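Local coordinates for antigen 43 (Escherichia coli, PDB 4KH3), which probably mediates aggregation and biofilm formation of Escherichia coli by self-association of its surface-displayed autotransporter alpha domain, at residues Thr319-Met333 against Val338-Ser352. Sequence-based numbering, arbitrary orientation.
Sequences TLDIRNGGAATTVSM and VLLADSGAAVSGTRS
Ile322 pushes its side chain into the core enclosed by the coils, its two branches dividing the work. The side chain slants across that of Leu339, bringing Ile322 CD1 to 3.6 Å from Leu339 CD1, and the same methyl also touches Val347. A chi1 of -52° leaves Ile322 CG2 anti to the backbone N, where it lies 3.6 Å from Ala345 CB. Further along the same interior, Val331 CG2 leans on Val347 CG1. Met333, bent at both chi2 and chi3, curls back roughly perpendicular to the Leu339 side chain, and Met333 CE ends 4.0 Å from Leu339 CB; Phe357 of strand 356-360 packs on Met333 and Val347.

On the outer face, Thr319 and Val338 run side by side, pointing the same way. Leu340 slants over the CB and CG of Asp321, whose OD2 takes both NE (2.9 Å) and NH2 of Arg323 from one side of the carboxylate plane.

The backbones form parallel ladders, 319-322 beside 338-342 and 327-333 beside 346-350. A beta bulge shifts the second register by one between Ala328 and Val331, yet Val331 N still bonds Ser348 O in its carbonyl plane, at 2.9 Å. Where the two turns stack, Gly325 N donates to Gly344 O from above its plane.

These are stacked rungs of a right-handed beta-helix, as in the pectate lyase-like clan, probably a stalk. Backbone bonds and apolar core contacts join the coils; the Asp321-Arg323 salt bridge stays within one.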
loop_
_atom_site.group_PDB
_atom_site.type_symbol
_atom_site.label_atom_id
_atom_site.label_comp_id
_atom_site.label_asym_id
_atom_site.label_seq_id
_atom_site.Cartn_x
_atom_site.Cartn_y
_atom_site.Cartn_z
ATOM N N THR A 319 -3.835 3.627 -12.795
ATOM C CA THR A 319 -2.605 4.161 -13.366
ATOM C C THR A 319 -1.837 3.110 -14.161
ATOM O O THR A 319 -1.550 2.020 -13.658
ATOM C CB THR A 319 -1.674 4.730 -12.288
ATOM O OG1 THR A 319 -2.308 5.843 -11.661
ATOM C CG2 THR A 319 -0.378 5.201 -12.908
ATOM N N LEU A 320 -1.523 3.438 -15.411
ATOM C CA LEU A 320 -0.642 2.603 -16.220
ATOM C C LEU A 320 0.653 3.352 -16.484
ATOM O O LEU A 320 0.642 4.447 -17.039
ATOM C CB LEU A 320 -1.311 2.210 -17.535
ATOM C CG LEU A 320 -0.446 1.385 -18.486
ATOM C CD1 LEU A 320 0.021 0.104 -17.809
ATOM C CD2 LEU A 320 -1.218 1.079 -19.761
ATOM N N ASP A 321 1.762 2.760 -16.065
ATOM C CA ASP A 321 3.070 3.387 -16.179
ATOM C C ASP A 321 3.973 2.555 -17.085
ATOM O O ASP A 321 4.444 1.486 -16.692
ATOM C CB ASP A 321 3.693 3.551 -14.784
ATOM C CG ASP A 321 5.122 4.087 -14.828
ATOM O OD1 ASP A 321 5.577 4.542 -15.900
ATOM O OD2 ASP A 321 5.792 4.068 -13.775
ATOM N N ILE A 322 4.214 3.044 -18.298
ATOM C CA ILE A 322 5.086 2.332 -19.227
ATOM C C ILE A 322 6.468 2.941 -19.241
ATOM O O ILE A 322 6.656 4.068 -19.693
ATOM C CB ILE A 322 4.541 2.294 -20.660
ATOM C CG1 ILE A 322 3.104 1.780 -20.674
ATOM C CG2 ILE A 322 5.424 1.394 -21.522
ATOM C CD1 ILE A 322 2.087 2.868 -20.849
ATOM N N ARG A 323 7.429 2.193 -18.716
ATOM C CA ARG A 323 8.805 2.653 -18.648
ATOM C C ARG A 323 9.429 2.698 -20.026
ATOM O O ARG A 323 8.882 2.161 -21.002
ATOM C CB ARG A 323 9.637 1.727 -17.766
ATOM C CG ARG A 323 9.144 1.640 -16.338
ATOM C CD ARG A 323 9.292 2.966 -15.628
ATOM N NE ARG A 323 8.435 3.029 -14.450
ATOM C CZ ARG A 323 8.690 2.416 -13.295
ATOM N NH1 ARG A 323 9.786 1.679 -13.144
ATOM N NH2 ARG A 323 7.837 2.538 -12.287
ATOM N N ASN A 324 10.579 3.352 -20.096
ATOM C CA ASN A 324 11.396 3.324 -21.284
ATOM C C ASN A 324 11.689 1.874 -21.624
ATOM O O ASN A 324 12.154 1.118 -20.774
ATOM C CB ASN A 324 12.706 4.057 -21.016
ATOM C CG ASN A 324 13.231 4.771 -22.240
ATOM O OD1 ASN A 324 13.089 4.289 -23.367
ATOM N ND2 ASN A 324 13.832 5.940 -22.028
ATOM N N GLY A 325 11.398 1.476 -22.855
ATOM C CA GLY A 325 11.710 0.127 -23.292
ATOM C C GLY A 325 10.622 -0.875 -22.956
ATOM O O GLY A 325 10.775 -2.082 -23.183
ATOM N N GLY A 326 9.520 -0.370 -22.407
ATOM C CA GLY A 326 8.363 -1.199 -22.130
ATOM C C GLY A 326 7.326 -1.036 -23.218
ATOM O O GLY A 326 7.319 -0.040 -23.951
ATOM N N ALA A 327 6.434 -2.007 -23.326
ATOM C CA ALA A 327 5.414 -1.959 -24.361
ATOM C C ALA A 327 4.042 -2.203 -23.775
ATOM O O ALA A 327 3.886 -3.034 -22.881
ATOM C CB ALA A 327 5.704 -2.986 -25.425
ATOM N N ALA A 328 3.053 -1.471 -24.275
ATOM C CA ALA A 328 1.658 -1.752 -23.964
ATOM C C ALA A 328 0.772 -1.553 -25.190
ATOM O O ALA A 328 0.736 -0.458 -25.762
ATOM C CB ALA A 328 1.177 -0.872 -22.815
ATOM N N THR A 329 0.048 -2.596 -25.590
ATOM C CA THR A 329 -0.897 -2.457 -26.707
ATOM C C THR A 329 -2.352 -2.713 -26.323
ATOM O O THR A 329 -2.640 -3.284 -25.269
ATOM C CB THR A 329 -0.509 -3.335 -27.899
ATOM O OG1 THR A 329 -0.391 -4.694 -27.465
ATOM C CG2 THR A 329 0.829 -2.874 -28.461
ATOM N N THR A 330 -3.251 -2.303 -27.210
ATOM C CA THR A 330 -4.676 -2.181 -26.912
ATOM C C THR A 330 -4.944 -1.640 -25.507
ATOM O O THR A 330 -5.786 -2.161 -24.781
ATOM C CB THR A 330 -5.448 -3.490 -27.148
ATOM O OG1 THR A 330 -4.881 -4.546 -26.358
ATOM C CG2 THR A 330 -5.393 -3.867 -28.634
ATOM N N VAL A 331 -4.203 -0.605 -25.126
ATOM C CA VAL A 331 -4.510 0.132 -23.918
ATOM C C VAL A 331 -5.881 0.776 -24.078
ATOM O O VAL A 331 -6.179 1.400 -25.089
ATOM C CB VAL A 331 -3.466 1.222 -23.653
ATOM C CG1 VAL A 331 -3.860 2.057 -22.412
ATOM C CG2 VAL A 331 -2.092 0.593 -23.488
ATOM N N SER A 332 -6.737 0.605 -23.087
ATOM C CA SER A 332 -8.069 1.177 -23.175
ATOM C C SER A 332 -8.234 2.208 -22.068
ATOM O O SER A 332 -8.519 1.858 -20.927
ATOM C CB SER A 332 -9.119 0.075 -23.074
ATOM O OG SER A 332 -10.402 0.583 -23.352
ATOM N N MET A 333 -7.992 3.474 -22.400
ATOM C CA MET A 333 -8.108 4.557 -21.435
ATOM C C MET A 333 -9.567 4.896 -21.193
ATOM O O MET A 333 -10.322 5.115 -22.140
ATOM C CB MET A 333 -7.389 5.799 -21.937
ATOM C CG MET A 333 -5.941 5.566 -22.224
ATOM S SD MET A 333 -5.080 4.998 -20.751
ATOM C CE MET A 333 -5.324 6.404 -19.660
ATOM N N VAL A 338 -5.194 7.244 -15.717
ATOM C CA VAL A 338 -3.938 7.990 -15.743
ATOM C C VAL A 338 -2.854 7.251 -16.539
ATOM O O VAL A 338 -2.708 6.031 -16.424
ATOM C CB VAL A 338 -3.436 8.251 -14.318
ATOM C CG1 VAL A 338 -1.964 8.625 -14.321
ATOM C CG2 VAL A 338 -4.266 9.336 -13.659
ATOM N N LEU A 339 -2.107 7.990 -17.356
ATOM C CA LEU A 339 -1.065 7.392 -18.172
ATOM C C LEU A 339 0.290 8.044 -17.911
ATOM O O LEU A 339 0.417 9.262 -17.935
ATOM C CB LEU A 339 -1.436 7.493 -19.649
ATOM C CG LEU A 339 -0.418 6.952 -20.662
ATOM C CD1 LEU A 339 -0.411 5.437 -20.689
ATOM C CD2 LEU A 339 -0.703 7.498 -22.048
ATOM N N LEU A 340 1.293 7.222 -17.634
ATOM C CA LEU A 340 2.673 7.681 -17.499
ATOM C C LEU A 340 3.507 6.949 -18.540
ATOM O O LEU A 340 3.637 5.730 -18.496
ATOM C CB LEU A 340 3.223 7.358 -16.106
ATOM C CG LEU A 340 2.395 7.783 -14.894
ATOM C CD1 LEU A 340 3.072 7.339 -13.609
ATOM C CD2 LEU A 340 2.200 9.282 -14.896
ATOM N N ALA A 341 4.077 7.681 -19.480
ATOM C CA ALA A 341 4.840 7.047 -20.538
ATOM C C ALA A 341 5.966 7.965 -20.970
ATOM O O ALA A 341 5.930 9.154 -20.688
ATOM C CB ALA A 341 3.925 6.731 -21.719
ATOM N N ASP A 342 6.976 7.421 -21.640
ATOM C CA ASP A 342 7.920 8.283 -22.349
ATOM C C ASP A 342 8.051 7.883 -23.810
ATOM O O ASP A 342 7.524 6.858 -24.230
ATOM C CB ASP A 342 9.283 8.361 -21.659
ATOM C CG ASP A 342 9.940 7.020 -21.522
ATOM O OD1 ASP A 342 9.632 6.328 -20.528
ATOM O OD2 ASP A 342 10.766 6.668 -22.392
ATOM N N SER A 343 8.744 8.718 -24.580
ATOM C CA SER A 343 8.844 8.556 -26.026
ATOM C C SER A 343 9.644 7.317 -26.426
ATOM O O SER A 343 9.579 6.880 -27.580
ATOM C CB SER A 343 9.439 9.817 -26.674
ATOM O OG SER A 343 10.707 10.137 -26.120
ATOM N N GLY A 344 10.389 6.760 -25.471
ATOM C CA GLY A 344 11.113 5.523 -25.688
ATOM C C GLY A 344 10.281 4.277 -25.404
ATOM O O GLY A 344 10.796 3.159 -25.403
ATOM N N ALA A 345 8.990 4.464 -25.155
ATOM C CA ALA A 345 8.103 3.342 -24.921
ATOM C C ALA A 345 7.337 3.001 -26.191
ATOM O O ALA A 345 7.324 3.773 -27.141
ATOM C CB ALA A 345 7.148 3.650 -23.784
ATOM N N ALA A 346 6.718 1.828 -26.205
ATOM C CA ALA A 346 5.867 1.421 -27.310
ATOM C C ALA A 346 4.470 1.253 -26.750
ATOM O O ALA A 346 4.254 0.449 -25.842
ATOM C CB ALA A 346 6.356 0.120 -27.915
ATOM N N VAL A 347 3.534 2.044 -27.268
ATOM C CA VAL A 347 2.175 2.084 -26.756
ATOM C C VAL A 347 1.177 2.215 -27.904
ATOM O O VAL A 347 1.396 2.970 -28.837
ATOM C CB VAL A 347 1.972 3.272 -25.773
ATOM C CG1 VAL A 347 0.546 3.304 -25.254
ATOM C CG2 VAL A 347 2.944 3.188 -24.609
ATOM N N SER A 348 0.087 1.467 -27.840
ATOM C CA SER A 348 -1.015 1.658 -28.768
ATOM C C SER A 348 -2.303 1.450 -27.989
ATOM O O SER A 348 -2.387 0.566 -27.130
ATOM C CB SER A 348 -0.935 0.684 -29.954
ATOM O OG SER A 348 -1.992 -0.272 -29.926
ATOM N N GLY A 349 -3.309 2.264 -28.281
ATOM C CA GLY A 349 -4.577 2.129 -27.599
ATOM C C GLY A 349 -5.568 3.184 -28.012
ATOM O O GLY A 349 -5.383 3.860 -29.021
ATOM N N THR A 350 -6.625 3.331 -27.223
ATOM C CA THR A 350 -7.654 4.312 -27.523
ATOM C C THR A 350 -7.982 5.190 -26.301
ATOM O O THR A 350 -8.168 4.686 -25.194
ATOM C CB THR A 350 -8.932 3.621 -28.082
ATOM O OG1 THR A 350 -9.334 2.574 -27.198
ATOM C CG2 THR A 350 -8.658 3.004 -29.443
ATOM N N ARG A 351 -8.045 6.503 -26.511
ATOM C CA ARG A 351 -8.473 7.439 -25.467
ATOM C C ARG A 351 -9.950 7.273 -25.122
ATOM O O ARG A 351 -10.678 6.519 -25.778
ATOM C CB ARG A 351 -8.215 8.886 -25.893
ATOM C CG ARG A 351 -6.741 9.236 -26.069
ATOM C CD ARG A 351 -6.485 9.889 -27.431
ATOM N NE ARG A 351 -7.455 10.943 -27.721
ATOM C CZ ARG A 351 -7.136 12.183 -28.082
ATOM N NH1 ARG A 351 -5.864 12.546 -28.214
ATOM N NH2 ARG A 351 -8.095 13.065 -28.311
ATOM N N SER A 352 -10.383 7.990 -24.087
ATOM C CA SER A 352 -11.772 7.948 -23.633
ATOM C C SER A 352 -12.718 8.384 -24.745
ATOM O O SER A 352 -13.809 7.823 -24.908
ATOM C CB SER A 352 -11.960 8.835 -22.404
ATOM O OG SER A 352 -10.718 9.327 -21.930
HETATM O O HOH W 1 8.274 6.557 -18.132
HETATM O O HOH W 2 -7.607 -0.132 -27.522
HETATM O O HOH W 3 -11.176 3.333 -24.535
#